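Local coordinates for probable chaperone (Pseudomonas aeruginosa, PDB 4JMF), which probably serves as a type III secretion chaperone of the CesT family, pairing with a second copy of itself and binding a partner protein, at residues B[14-19]-B[28-33]; B[37-42]-B[47-52]; B[74-79]-B[83-88]. One frame throughout, in Å; residues are numbered along the deposited sequence.

Contact 1 (B[14-19]-B[28-33]); sequences LALDLP and LSLQVG
Leu30 meets two leucines of the segment leaving helix 3-15 and gives one methyl of its forked end to each. Its CD1 meets Leu16 CD1 at 3.9 Å, the two side chains reaching toward one another tip to tip, while its CD2 lies 3.8 Å from Leu18 CD1, where the two side chains cross at a slant. Both are plain van der Waals contacts at ordinary spacing, and the surface they bury is small, 98 Å² with both sides summed. In Leu30 CG lies opposite the carbonyl carbon (chi1 -67°), and the side chains of Leu18 and Leu30 together span the 10.1 Å between their CA atoms, with Leu16 reaching in beside them.

What presents Leu16 and Leu18 together is the turn between them. Asp17 has positive phi and closes the helix in a Schellman motif, and the chain then becomes extended, with Leu16 and Leu18 both directed at the strand. Phe13 of helix 3-15 touches Leu18 and Leu30, and Leu105 of helix 98-114 lies against Leu16. At the end of the strand, Gln31 NE2 donates to Gly33 O, just past it, at 2.9 Å, with the oxygen close to the amide plane.

The chain of another protein also reaches this region: one of its strands pairs antiparallel with Leu30, Gln31 and Val32, extending the sheet, and it packs on Leu16 and Leu18. The arrangement joins a Schellman-capped helix end to the outermost strand, within this chain, of the antiparallel sheet of an alpha+beta fold; the partner's strand pairs along this edge, consistent with a role as a CesT-type chaperone.

Contact 2 (B[37-42]-B[47-52]); sequences CHLAEH and LLMFTR
His38 and Phe50 face each other as a hydrogen-bonded antiparallel pair, and their side chains overlap at a slant. The phenyl ring owes its place to chi1 of 59°, which sets CG between the backbone N and the carbonyl carbon and swings the ring back over the neighbouring strand. There His38 CB sits above one face, 3.9 Å from the ring centroid, in a CH-pi contact offset toward the rim. The imidazole is turned 37° from the phenyl plane, and its CD2 comes within 3.6 Å of Phe50 CE1. Polar bonds at both nitrogens fix the imidazole's rotation: ND1 pairs with Ser29 OG on the next strand, and NE2 lies 2.8 Å from a water, which accepts a hydrogen bond from Arg52 N.

Farther along, Leu48 lies on the same face, with His42, just past the strand end, alongside it; the two side chains point the same way, Leu48 CD2 4.0 Å from His42 ND1. On the other face Leu39 and Met49 run side by side, Leu39 CD2 at 3.7 Å from Met49 CG. The extended Met49 side chain touches Ile101, Gln104 and Leu105 of helix 98-114, and Leu47 turns its CD1 back over Leu39 CB. Helix 3-15 adds Tyr5 and Leu12 against Leu39.

Four backbone bonds hold this register. His38 N gives to Phe50 O at 2.8 Å and receives Phe50 N in return, and Ala40 and Leu48 exchange a second pair, Leu48 N to Ala40 O also being 2.8 Å. The face bearing His38, Ala40, Leu48 and Phe50 meets apolar side chains of another protein's chain. This is an antiparallel beta hairpin at the centre of a twisted sheet, with helices on one face and, on the other, the bound protein and Phe67 of the second subunit.

Contact 3 (B[74-79]-B[83-88]); sequences PILGRD and GERLLW
A beta hairpin closes one side of the sheet, joining strand 75-78 to the start of strand 85-92. Ile75 and Trp88 form one hydrogen-bonded pair, with Ile75 N to Trp88 O at 2.7 Å, and Gly77 and Leu86 form the next, where Gly77 N to Leu86 O is nearly straight at 176°. Near the turn Asp79 N donates to Glu84 O, while the bond from Gly83 N to Asp79 O is bent and weak.

With chi1 at 62° the indole of Trp88 is folded back over the hairpin, toward the partner strand. Ile75 CB rests over one face, 3.8 Å from the centroid of the five-membered ring. Gly77, with no side chain, lies at the indole's edge.

On the reverse face the Arg78 side chain, extended from CG to NE, crosses that of Arg85. Arg85 CG lies over one face of the Arg78 guanidinium, 3.6 Å from Arg78 CD, while Gly83 O comes at its edge, tilted 17° from the plane, and accepts from Arg78 NE at 2.7 Å. The two guanidinium planes stand almost perpendicular. Arg85, bent at chi3, carries NH2 to 3.6 Å from Leu76 CD2 and gives NH1 to the carbonyls of Glu54 and Gln56. Pro74 CB packs at 3.9 Å on Leu87 CG.

Asn65 O of the second subunit accepts from Trp88 NE1, Phe67 of that subunit meets the indole edge-to-face, and Ile75 packs on Ile75 of that subunit, so the hairpin contributes to the dimer interface. Within its own chain, Pro74 and Leu87 lie on Leu108 and Ala111 of helix 98-114, while strand 46-53 borders strand 85-92, bringing Leu48 and Phe50 against Trp88.

How the contacts relate
From the N terminus, contact 1 closes first, bringing the end of helix 3-15 to edge strand 28-32. Contact 2 then closes a tight hairpin, and contact 3 closes another after a long excursion; the three loops run in series, none nesting or crossing. One antiparallel sheet unites them. Strand 28-32 pairs with 35-41 through Leu30 N and Cys37 O, 2.7 Å apart. Strand 46-53 joins 85-92 through Thr51 N and Leu87 O, and the Arg52–Glu84 salt bridge reinforces this seam. Contacts 1 and 3, centres about 21 Å apart, lie on opposite sides of the chain's centre. Contact 1 pairs with the other protein's strand, while contacts 2 and 3 both touch the second subunit as well as that protein.

Contact 1 (B[14-19]-B[28-33])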
ATOM      1  N   LEU B  14     -19.098   1.254  14.073  1.00 17.36           N
ATOM      2  CA  LEU B  14     -20.045   0.154  14.267  1.00 20.85           C
ATOM      3  C   LEU B  14     -19.298  -1.156  14.422  1.00 20.40           C
ATOM      4  O   LEU B  14     -19.614  -1.957  15.296  1.00 17.88           O
ATOM      5  CB  LEU B  14     -20.992   0.035  13.079  1.00 20.67           C
ATOM      6  CG  LEU B  14     -21.927   1.195  12.806  1.00 23.47           C
ATOM      7  CD1 LEU B  14     -22.852   0.864  11.622  1.00 19.72           C
ATOM      8  CD2 LEU B  14     -22.734   1.504  14.060  1.00 26.94           C
ATOM      9  N   ALA B  15     -18.302  -1.370  13.563  1.00 20.05           N
ATOM     10  CA  ALA B  15     -17.524  -2.600  13.614  1.00 19.93           C
ATOM     11  C   ALA B  15     -16.782  -2.743  14.940  1.00 22.46           C
ATOM     12  O   ALA B  15     -16.704  -3.834  15.496  1.00 22.29           O
ATOM     13  CB  ALA B  15     -16.559  -2.666  12.449  1.00 18.79           C
ATOM     14  N   LEU B  16     -16.248  -1.640  15.456  1.00 21.59           N
ATOM     15  CA  LEU B  16     -15.479  -1.687  16.701  1.00 20.72           C
ATOM     16  C   LEU B  16     -16.356  -1.499  17.935  1.00 24.46           C
ATOM     17  O   LEU B  16     -15.848  -1.521  19.065  1.00 24.79           O
ATOM     18  CB  LEU B  16     -14.416  -0.586  16.694  1.00 23.50           C
ATOM     19  CG  LEU B  16     -13.399  -0.667  15.565  1.00 22.23           C
ATOM     20  CD1 LEU B  16     -12.567   0.618  15.546  1.00 23.14           C
ATOM     21  CD2 LEU B  16     -12.519  -1.892  15.769  1.00 20.16           C
ATOM     22  N   ASP B  17     -17.653  -1.284  17.708  1.00 22.02           N
ATOM     23  CA  ASP B  17     -18.621  -1.039  18.780  1.00 27.80           C
ATOM     24  C   ASP B  17     -18.256   0.188  19.627  1.00 30.25           C
ATOM     25  O   ASP B  17     -18.265   0.133  20.858  1.00 27.47           O
ATOM     26  CB  ASP B  17     -18.789  -2.283  19.665  1.00 25.30           C
ATOM     27  CG  ASP B  17     -20.091  -2.258  20.465  1.00 29.96           C
ATOM     28  OD1 ASP B  17     -21.111  -1.769  19.935  1.00 27.89           O
ATOM     29  OD2 ASP B  17     -20.100  -2.720  21.626  1.00 26.21           O
ATOM     30  N   LEU B  18     -17.917   1.287  18.957  1.00 29.63           N
ATOM     31  CA  LEU B  18     -17.577   2.527  19.643  1.00 28.87           C
ATOM     32  C   LEU B  18     -18.691   3.546  19.421  1.00 31.81           C
ATOM     33  O   LEU B  18     -19.403   3.472  18.417  1.00 30.57           O
ATOM     34  CB  LEU B  18     -16.253   3.075  19.121  1.00 28.38           C
ATOM     35  CG  LEU B  18     -15.061   2.185  19.454  1.00 30.61           C
ATOM     36  CD1 LEU B  18     -13.787   2.730  18.848  1.00 26.19           C
ATOM     37  CD2 LEU B  18     -14.935   2.047  20.980  1.00 32.70           C
ATOM     38  N   PRO B  19     -18.858   4.498  20.361  1.00 37.68           N
ATOM     39  CA  PRO B  19     -19.894   5.515  20.135  1.00 37.31           C
ATOM     40  C   PRO B  19     -19.513   6.309  18.885  1.00 36.02           C
ATOM     41  O   PRO B  19     -18.326   6.585  18.698  1.00 34.51           O
ATOM     42  CB  PRO B  19     -19.785   6.408  21.377  1.00 36.05           C
ATOM     43  CG  PRO B  19     -19.015   5.586  22.402  1.00 37.93           C
ATOM     44  CD  PRO B  19     -18.066   4.773  21.576  1.00 32.64           C
ATOM     45  N   LEU B  28      -8.486  11.349  13.236  1.00 25.39           N
ATOM     46  CA  LEU B  28      -9.062  10.588  14.343  1.00 24.59           C
ATOM     47  C   LEU B  28      -8.031   9.624  14.898  1.00 24.14           C
ATOM     48  O   LEU B  28      -7.284   9.001  14.143  1.00 23.25           O
ATOM     49  CB  LEU B  28     -10.254   9.766  13.864  1.00 25.49           C
ATOM     50  CG  LEU B  28     -11.592  10.491  13.844  1.00 38.65           C
ATOM     51  CD1 LEU B  28     -12.645   9.649  13.128  1.00 35.18           C
ATOM     52  CD2 LEU B  28     -12.021  10.775  15.280  1.00 39.97           C
ATOM     53  N   SER B  29      -8.009   9.470  16.214  1.00 19.70           N
ATOM     54  CA  SER B  29      -7.079   8.538  16.824  1.00 21.06           C
ATOM     55  C   SER B  29      -7.834   7.496  17.640  1.00 22.71           C
ATOM     56  O   SER B  29      -8.853   7.807  18.256  1.00 23.98           O
ATOM     57  CB  SER B  29      -6.087   9.290  17.712  1.00 20.17           C
ATOM     58  OG  SER B  29      -5.499  10.367  17.004  1.00 22.61           O
ATOM     59  N   LEU B  30      -7.313   6.273  17.642  1.00 22.19           N
ATOM     60  CA  LEU B  30      -7.895   5.157  18.380  1.00 23.53           C
ATOM     61  C   LEU B  30      -6.812   4.464  19.186  1.00 21.23           C
ATOM     62  O   LEU B  30      -5.709   4.270  18.692  1.00 22.37           O
ATOM     63  CB  LEU B  30      -8.470   4.137  17.406  1.00 22.75           C
ATOM     64  CG  LEU B  30      -9.669   4.583  16.589  1.00 25.03           C
ATOM     65  CD1 LEU B  30     -10.005   3.511  15.567  1.00 22.20           C
ATOM     66  CD2 LEU B  30     -10.840   4.817  17.541  1.00 22.23           C
ATOM     67  N   GLN B  31      -7.118   4.095  20.426  1.00 23.16           N
ATOM     68  CA  GLN B  31      -6.216   3.269  21.218  1.00 22.77           C
ATOM     69  C   GLN B  31      -6.649   1.813  21.078  1.00 24.33           C
ATOM     70  O   GLN B  31      -7.742   1.440  21.499  1.00 25.63           O
ATOM     71  CB  GLN B  31      -6.276   3.675  22.686  1.00 23.32           C
ATOM     72  CG  GLN B  31      -5.195   3.023  23.539  1.00 22.54           C
ATOM     73  CD  GLN B  31      -3.843   3.644  23.283  1.00 24.88           C
ATOM     74  OE1 GLN B  31      -3.711   4.871  23.261  1.00 24.56           O
ATOM     75  NE2 GLN B  31      -2.832   2.806  23.057  1.00 22.15           N
ATOM     76  N   VAL B  32      -5.818   0.992  20.456  1.00 21.35           N
ATOM     77  CA  VAL B  32      -6.145  -0.419  20.308  1.00 27.43           C
ATOM     78  C   VAL B  32      -5.111  -1.206  21.089  1.00 25.28           C
ATOM     79  O   VAL B  32      -3.989  -1.416  20.619  1.00 28.79           O
ATOM     80  CB  VAL B  32      -6.159  -0.858  18.825  1.00 27.39           C
ATOM     81  CG1 VAL B  32      -6.469  -2.333  18.712  1.00 22.99           C
ATOM     82  CG2 VAL B  32      -7.189  -0.053  18.047  1.00 22.67           C
ATOM     83  N   GLY B  33      -5.471  -1.612  22.300  1.00 26.04           N
ATOM     84  CA  GLY B  33      -4.486  -2.176  23.205  1.00 24.04           C
ATOM     85  C   GLY B  33      -3.379  -1.156  23.379  1.00 23.15           C
ATOM     86  O   GLY B  33      -3.641   0.031  23.569  1.00 25.58           O
TER

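Contact 2 (B[37-42]-B[47-52])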
ATOM      1  N   CYS B  37      -3.454   4.409  17.128  1.00 19.45           N
ATOM      2  CA  CYS B  37      -3.619   4.424  15.680  1.00 20.10           C
ATOM      3  C   CYS B  37      -4.374   5.668  15.224  1.00 21.58           C
ATOM      4  O   CYS B  37      -5.288   6.132  15.910  1.00 24.95           O
ATOM      5  CB  CYS B  37      -4.389   3.184  15.232  1.00 18.67           C
ATOM      6  SG  CYS B  37      -3.682   1.630  15.795  1.00 23.52           S
ATOM      7  N   HIS B  38      -3.996   6.194  14.063  1.00 17.87           N
ATOM      8  CA  HIS B  38      -4.610   7.403  13.514  1.00 21.31           C
ATOM      9  C   HIS B  38      -5.247   7.108  12.151  1.00 20.91           C
ATOM     10  O   HIS B  38      -4.752   6.250  11.415  1.00 18.58           O
ATOM     11  CB  HIS B  38      -3.558   8.509  13.348  1.00 17.33           C
ATOM     12  CG  HIS B  38      -2.625   8.630  14.511  1.00 21.34           C
ATOM     13  ND1 HIS B  38      -2.928   9.369  15.636  1.00 19.93           N
ATOM     14  CD2 HIS B  38      -1.398   8.098  14.728  1.00 20.15           C
ATOM     15  CE1 HIS B  38      -1.926   9.286  16.496  1.00 22.41           C
ATOM     16  NE2 HIS B  38      -0.985   8.523  15.970  1.00 24.23           N
ATOM     17  N   LEU B  39      -6.322   7.830  11.824  1.00 16.49           N
ATOM     18  CA  LEU B  39      -7.058   7.626  10.586  1.00 20.30           C
ATOM     19  C   LEU B  39      -7.211   8.984   9.954  1.00 20.36           C
ATOM     20  O   LEU B  39      -7.477   9.960  10.653  1.00 18.90           O
ATOM     21  CB  LEU B  39      -8.462   7.083  10.866  1.00 20.36           C
ATOM     22  CG  LEU B  39      -8.631   6.102  12.019  1.00 27.67           C
ATOM     23  CD1 LEU B  39     -10.127   5.779  12.230  1.00 30.45           C
ATOM     24  CD2 LEU B  39      -7.858   4.861  11.751  1.00 19.57           C
ATOM     25  N   ALA B  40      -7.046   9.060   8.640  1.00 15.85           N
ATOM     26  CA  ALA B  40      -7.231  10.328   7.962  1.00 19.97           C
ATOM     27  C   ALA B  40      -7.612  10.063   6.531  1.00 21.42           C
ATOM     28  O   ALA B  40      -7.276   9.016   5.987  1.00 19.61           O
ATOM     29  CB  ALA B  40      -5.937  11.146   8.011  1.00 24.03           C
ATOM     30  N   GLU B  41      -8.305  11.009   5.915  1.00 19.59           N
ATOM     31  CA  GLU B  41      -8.520  10.929   4.483  1.00 21.75           C
ATOM     32  C   GLU B  41      -7.266  11.443   3.772  1.00 22.47           C
ATOM     33  O   GLU B  41      -6.942  12.627   3.857  1.00 21.66           O
ATOM     34  CB  GLU B  41      -9.714  11.770   4.056  1.00 19.48           C
ATOM     35  CG  GLU B  41     -10.024  11.578   2.582  1.00 21.73           C
ATOM     36  CD  GLU B  41     -11.200  12.407   2.099  1.00 24.34           C
ATOM     37  OE1 GLU B  41     -11.643  13.332   2.822  1.00 25.36           O
ATOM     38  OE2 GLU B  41     -11.676  12.131   0.975  1.00 27.11           O
ATOM     39  N   HIS B  42      -6.566  10.567   3.058  1.00 21.51           N
ATOM     40  CA  HIS B  42      -5.278  10.965   2.488  1.00 20.69           C
ATOM     41  C   HIS B  42      -4.825   9.967   1.448  1.00 18.53           C
ATOM     42  O   HIS B  42      -4.528   8.823   1.785  1.00 22.37           O
ATOM     43  CB  HIS B  42      -4.223  11.058   3.595  1.00 16.81           C
ATOM     44  CG  HIS B  42      -2.941  11.698   3.157  1.00 20.58           C
ATOM     45  ND1 HIS B  42      -1.889  10.977   2.634  1.00 23.45           N
ATOM     46  CD2 HIS B  42      -2.537  12.992   3.177  1.00 22.36           C
ATOM     47  CE1 HIS B  42      -0.888  11.796   2.353  1.00 17.96           C
ATOM     48  NE2 HIS B  42      -1.256  13.024   2.673  1.00 19.71           N
ATOM     49  N   LEU B  47      -8.523   6.149   2.592  1.00 18.50           N
ATOM     50  CA  LEU B  47      -8.431   6.152   4.050  1.00 21.07           C
ATOM     51  C   LEU B  47      -7.051   5.660   4.449  1.00 18.18           C
ATOM     52  O   LEU B  47      -6.683   4.515   4.154  1.00 14.62           O
ATOM     53  CB  LEU B  47      -9.491   5.233   4.667  1.00 17.55           C
ATOM     54  CG  LEU B  47      -9.340   4.926   6.162  1.00 17.60           C
ATOM     55  CD1 LEU B  47      -9.434   6.197   6.991  1.00 22.21           C
ATOM     56  CD2 LEU B  47     -10.422   3.982   6.601  1.00 25.57           C
ATOM     57  N   LEU B  48      -6.297   6.524   5.117  1.00 16.51           N
ATOM     58  CA  LEU B  48      -4.959   6.177   5.576  1.00 16.49           C
ATOM     59  C   LEU B  48      -5.030   5.833   7.054  1.00 15.47           C
ATOM     60  O   LEU B  48      -5.556   6.616   7.835  1.00 15.68           O
ATOM     61  CB  LEU B  48      -4.023   7.367   5.368  1.00 13.46           C
ATOM     62  CG  LEU B  48      -2.572   7.244   5.829  1.00 16.91           C
ATOM     63  CD1 LEU B  48      -1.777   6.317   4.892  1.00 16.45           C
ATOM     64  CD2 LEU B  48      -1.930   8.639   5.915  1.00 15.05           C
ATOM     65  N   MET B  49      -4.527   4.658   7.435  1.00 14.00           N
ATOM     66  CA  MET B  49      -4.421   4.306   8.850  1.00 15.34           C
ATOM     67  C   MET B  49      -2.955   4.137   9.197  1.00 17.05           C
ATOM     68  O   MET B  49      -2.198   3.528   8.433  1.00 16.35           O
ATOM     69  CB  MET B  49      -5.140   2.987   9.150  1.00 13.29           C
ATOM     70  CG  MET B  49      -6.617   2.970   8.806  1.00 14.01           C
ATOM     71  SD  MET B  49      -7.360   1.490   9.496  1.00 17.45           S
ATOM     72  CE  MET B  49      -9.060   1.653   8.956  1.00 15.33           C
ATOM     73  N   PHE B  50      -2.539   4.643  10.352  1.00 17.19           N
ATOM     74  CA  PHE B  50      -1.133   4.474  10.713  1.00 18.62           C
ATOM     75  C   PHE B  50      -0.895   4.535  12.204  1.00 20.57           C
ATOM     76  O   PHE B  50      -1.731   5.035  12.958  1.00 19.10           O
ATOM     77  CB  PHE B  50      -0.248   5.504   9.983  1.00 17.73           C
ATOM     78  CG  PHE B  50      -0.604   6.939  10.278  1.00 21.14           C
ATOM     79  CD1 PHE B  50       0.129   7.675  11.199  1.00 18.58           C
ATOM     80  CD2 PHE B  50      -1.655   7.562   9.612  1.00 19.82           C
ATOM     81  CE1 PHE B  50      -0.198   9.012  11.461  1.00 21.53           C
ATOM     82  CE2 PHE B  50      -1.986   8.896   9.868  1.00 16.95           C
ATOM     83  CZ  PHE B  50      -1.257   9.616  10.791  1.00 23.92           C
ATOM     84  N   THR B  51       0.263   4.026  12.619  1.00 19.16           N
ATOM     85  CA  THR B  51       0.642   4.079  14.015  1.00 18.80           C
ATOM     86  C   THR B  51       2.131   4.443  14.085  1.00 22.41           C
ATOM     87  O   THR B  51       2.942   3.969  13.273  1.00 18.28           O
ATOM     88  CB  THR B  51       0.317   2.731  14.715  1.00 18.31           C
ATOM     89  OG1 THR B  51       0.625   2.793  16.111  1.00 20.13           O
ATOM     90  CG2 THR B  51       1.065   1.580  14.069  1.00 18.36           C
ATOM     91  N   ARG B  52       2.480   5.321  15.020  1.00 21.83           N
ATOM     92  CA  ARG B  52       3.868   5.754  15.173  1.00 21.85           C
ATOM     93  C   ARG B  52       4.614   4.745  16.031  1.00 23.79           C
ATOM     94  O   ARG B  52       4.179   4.416  17.139  1.00 25.83           O
ATOM     95  CB  ARG B  52       3.918   7.143  15.818  1.00 23.74           C
ATOM     96  CG  ARG B  52       5.312   7.697  16.077  1.00 25.83           C
ATOM     97  CD  ARG B  52       5.680   7.627  17.554  1.00 24.20           C
ATOM     98  NE  ARG B  52       6.960   8.279  17.847  1.00 30.02           N
ATOM     99  CZ  ARG B  52       7.525   8.308  19.054  1.00 30.71           C
ATOM    100  NH1 ARG B  52       6.931   7.716  20.087  1.00 27.15           N
ATOM    101  NH2 ARG B  52       8.692   8.912  19.226  1.00 27.89           N
TER
HETATM  102  O   HOH W   1       0.673   6.461  16.825  1.00 20.49           O

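Contact 3 (B[74-79]-B[83-88])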
ATOM      1  N   PRO B  74       0.468  -3.682   6.094  1.00 17.05           N
ATOM      2  CA  PRO B  74       0.992  -2.320   6.227  1.00 18.95           C
ATOM      3  C   PRO B  74       2.450  -2.192   5.800  1.00 20.45           C
ATOM      4  O   PRO B  74       3.169  -3.183   5.633  1.00 18.48           O
ATOM      5  CB  PRO B  74       0.849  -2.030   7.727  1.00 15.30           C
ATOM      6  CG  PRO B  74       0.890  -3.379   8.365  1.00 18.47           C
ATOM      7  CD  PRO B  74       0.329  -4.364   7.391  1.00 16.23           C
ATOM      8  N   ILE B  75       2.868  -0.942   5.634  1.00 22.10           N
ATOM      9  CA  ILE B  75       4.185  -0.604   5.140  1.00 18.81           C
ATOM     10  C   ILE B  75       4.884   0.138   6.276  1.00 21.47           C
ATOM     11  O   ILE B  75       4.226   0.853   7.029  1.00 21.41           O
ATOM     12  CB  ILE B  75       4.043   0.350   3.940  1.00 19.78           C
ATOM     13  CG1 ILE B  75       3.143  -0.270   2.878  1.00 23.51           C
ATOM     14  CG2 ILE B  75       5.401   0.748   3.363  1.00 19.20           C
ATOM     15  CD1 ILE B  75       3.594  -1.605   2.444  1.00 28.11           C
ATOM     16  N   LEU B  76       6.199  -0.021   6.416  1.00 19.46           N
ATOM     17  CA  LEU B  76       6.925   0.697   7.466  1.00 22.93           C
ATOM     18  C   LEU B  76       7.887   1.701   6.844  1.00 22.88           C
ATOM     19  O   LEU B  76       8.858   1.321   6.190  1.00 18.57           O
ATOM     20  CB  LEU B  76       7.687  -0.273   8.373  1.00 22.52           C
ATOM     21  CG  LEU B  76       8.427   0.353   9.556  1.00 25.20           C
ATOM     22  CD1 LEU B  76       7.473   1.245  10.326  1.00 26.54           C
ATOM     23  CD2 LEU B  76       8.978  -0.712  10.474  1.00 27.19           C
ATOM     24  N   GLY B  77       7.611   2.983   7.038  1.00 19.57           N
ATOM     25  CA  GLY B  77       8.399   4.023   6.403  1.00 21.52           C
ATOM     26  C   GLY B  77       8.796   5.083   7.412  1.00 22.33           C
ATOM     27  O   GLY B  77       8.509   4.960   8.613  1.00 20.52           O
ATOM     28  N   ARG B  78       9.448   6.140   6.948  1.00 22.53           N
ATOM     29  CA  ARG B  78       9.960   7.110   7.901  1.00 24.01           C
ATOM     30  C   ARG B  78      10.040   8.510   7.321  1.00 18.88           C
ATOM     31  O   ARG B  78      10.556   8.716   6.227  1.00 25.35           O
ATOM     32  CB  ARG B  78      11.315   6.633   8.426  1.00 21.84           C
ATOM     33  CG  ARG B  78      11.973   7.569   9.402  1.00 23.14           C
ATOM     34  CD  ARG B  78      13.313   7.003   9.811  1.00 24.23           C
ATOM     35  NE  ARG B  78      13.774   7.587  11.064  1.00 27.80           N
ATOM     36  CZ  ARG B  78      14.877   7.212  11.704  1.00 32.81           C
ATOM     37  NH1 ARG B  78      15.652   6.259  11.196  1.00 26.51           N
ATOM     38  NH2 ARG B  78      15.208   7.791  12.853  1.00 32.32           N
ATOM     39  N   ASP B  79       9.487   9.470   8.050  1.00 20.21           N
ATOM     40  CA  ASP B  79       9.534  10.860   7.634  1.00 22.16           C
ATOM     41  C   ASP B  79      10.975  11.333   7.809  1.00 25.62           C
ATOM     42  O   ASP B  79      11.493  11.336   8.923  1.00 23.44           O
ATOM     43  CB  ASP B  79       8.573  11.673   8.513  1.00 19.77           C
ATOM     44  CG  ASP B  79       8.833  13.146   8.464  1.00 23.84           C
ATOM     45  OD1 ASP B  79       9.260  13.668   7.408  1.00 27.61           O
ATOM     46  OD2 ASP B  79       8.612  13.797   9.504  1.00 31.14           O
ATOM     47  N   GLY B  83      12.088  12.333  11.427  1.00 26.20           N
ATOM     48  CA  GLY B  83      12.664  11.034  11.726  1.00 25.24           C
ATOM     49  C   GLY B  83      11.651  10.039  12.260  1.00 28.07           C
ATOM     50  O   GLY B  83      12.007   8.897  12.578  1.00 24.61           O
ATOM     51  N   GLU B  84      10.384  10.449  12.347  1.00 26.04           N
ATOM     52  CA  GLU B  84       9.358   9.568  12.904  1.00 23.63           C
ATOM     53  C   GLU B  84       9.078   8.377  11.997  1.00 22.85           C
ATOM     54  O   GLU B  84       8.871   8.538  10.784  1.00 23.73           O
ATOM     55  CB  GLU B  84       8.055  10.339  13.176  1.00 24.62           C
ATOM     56  CG  GLU B  84       8.202  11.416  14.226  1.00 26.43           C
ATOM     57  CD  GLU B  84       8.059  10.889  15.636  1.00 26.46           C
ATOM     58  OE1 GLU B  84       7.519  11.639  16.471  1.00 30.05           O
ATOM     59  OE2 GLU B  84       8.468   9.738  15.917  1.00 24.27           O
ATOM     60  N   ARG B  85       9.074   7.188  12.592  1.00 20.62           N
ATOM     61  CA  ARG B  85       8.822   5.951  11.866  1.00 22.00           C
ATOM     62  C   ARG B  85       7.345   5.573  11.980  1.00 20.25           C
ATOM     63  O   ARG B  85       6.801   5.473  13.085  1.00 19.68           O
ATOM     64  CB  ARG B  85       9.751   4.849  12.389  1.00 22.84           C
ATOM     65  CG  ARG B  85      11.243   5.248  12.222  1.00 29.81           C
ATOM     66  CD  ARG B  85      12.238   4.293  12.872  1.00 27.55           C
ATOM     67  NE  ARG B  85      12.374   3.010  12.177  1.00 28.96           N
ATOM     68  CZ  ARG B  85      11.738   1.889  12.524  1.00 34.35           C
ATOM     69  NH1 ARG B  85      10.891   1.884  13.548  1.00 31.34           N
ATOM     70  NH2 ARG B  85      11.945   0.762  11.848  1.00 32.42           N
ATOM     71  N   LEU B  86       6.696   5.384  10.834  1.00 18.52           N
ATOM     72  CA  LEU B  86       5.243   5.177  10.802  1.00 20.58           C
ATOM     73  C   LEU B  86       4.907   3.892  10.061  1.00 18.73           C
ATOM     74  O   LEU B  86       5.367   3.674   8.926  1.00 20.60           O
ATOM     75  CB  LEU B  86       4.542   6.361  10.127  1.00 15.73           C
ATOM     76  CG  LEU B  86       4.771   7.782  10.654  1.00 23.02           C
ATOM     77  CD1 LEU B  86       3.939   8.782   9.862  1.00 21.52           C
ATOM     78  CD2 LEU B  86       4.442   7.892  12.141  1.00 18.31           C
ATOM     79  N   LEU B  87       4.127   3.032  10.710  1.00 18.72           N
ATOM     80  CA  LEU B  87       3.594   1.820  10.082  1.00 19.71           C
ATOM     81  C   LEU B  87       2.204   2.202   9.558  1.00 16.95           C
ATOM     82  O   LEU B  87       1.397   2.733  10.309  1.00 15.25           O
ATOM     83  CB  LEU B  87       3.477   0.717  11.137  1.00 16.77           C
ATOM     84  CG  LEU B  87       3.015  -0.670  10.724  1.00 18.94           C
ATOM     85  CD1 LEU B  87       4.104  -1.313   9.907  1.00 15.77           C
ATOM     86  CD2 LEU B  87       2.702  -1.516  11.956  1.00 21.16           C
ATOM     87  N   TRP B  88       1.924   1.961   8.278  1.00 15.58           N
ATOM     88  CA  TRP B  88       0.712   2.513   7.676  1.00 15.23           C
ATOM     89  C   TRP B  88       0.130   1.625   6.607  1.00 19.41           C
ATOM     90  O   TRP B  88       0.840   0.832   5.971  1.00 16.63           O
ATOM     91  CB  TRP B  88       0.993   3.885   7.053  1.00 14.61           C
ATOM     92  CG  TRP B  88       2.003   3.841   5.934  1.00 16.60           C
ATOM     93  CD1 TRP B  88       3.367   3.866   6.060  1.00 18.85           C
ATOM     94  CD2 TRP B  88       1.734   3.762   4.525  1.00 19.14           C
ATOM     95  NE1 TRP B  88       3.962   3.821   4.818  1.00 19.26           N
ATOM     96  CE2 TRP B  88       2.982   3.750   3.859  1.00 18.89           C
ATOM     97  CE3 TRP B  88       0.560   3.702   3.758  1.00 16.52           C
ATOM     98  CZ2 TRP B  88       3.090   3.682   2.465  1.00 16.51           C
ATOM     99  CZ3 TRP B  88       0.668   3.637   2.368  1.00 21.72           C
ATOM    100  CH2 TRP B  88       1.929   3.629   1.736  1.00 21.75           C
TER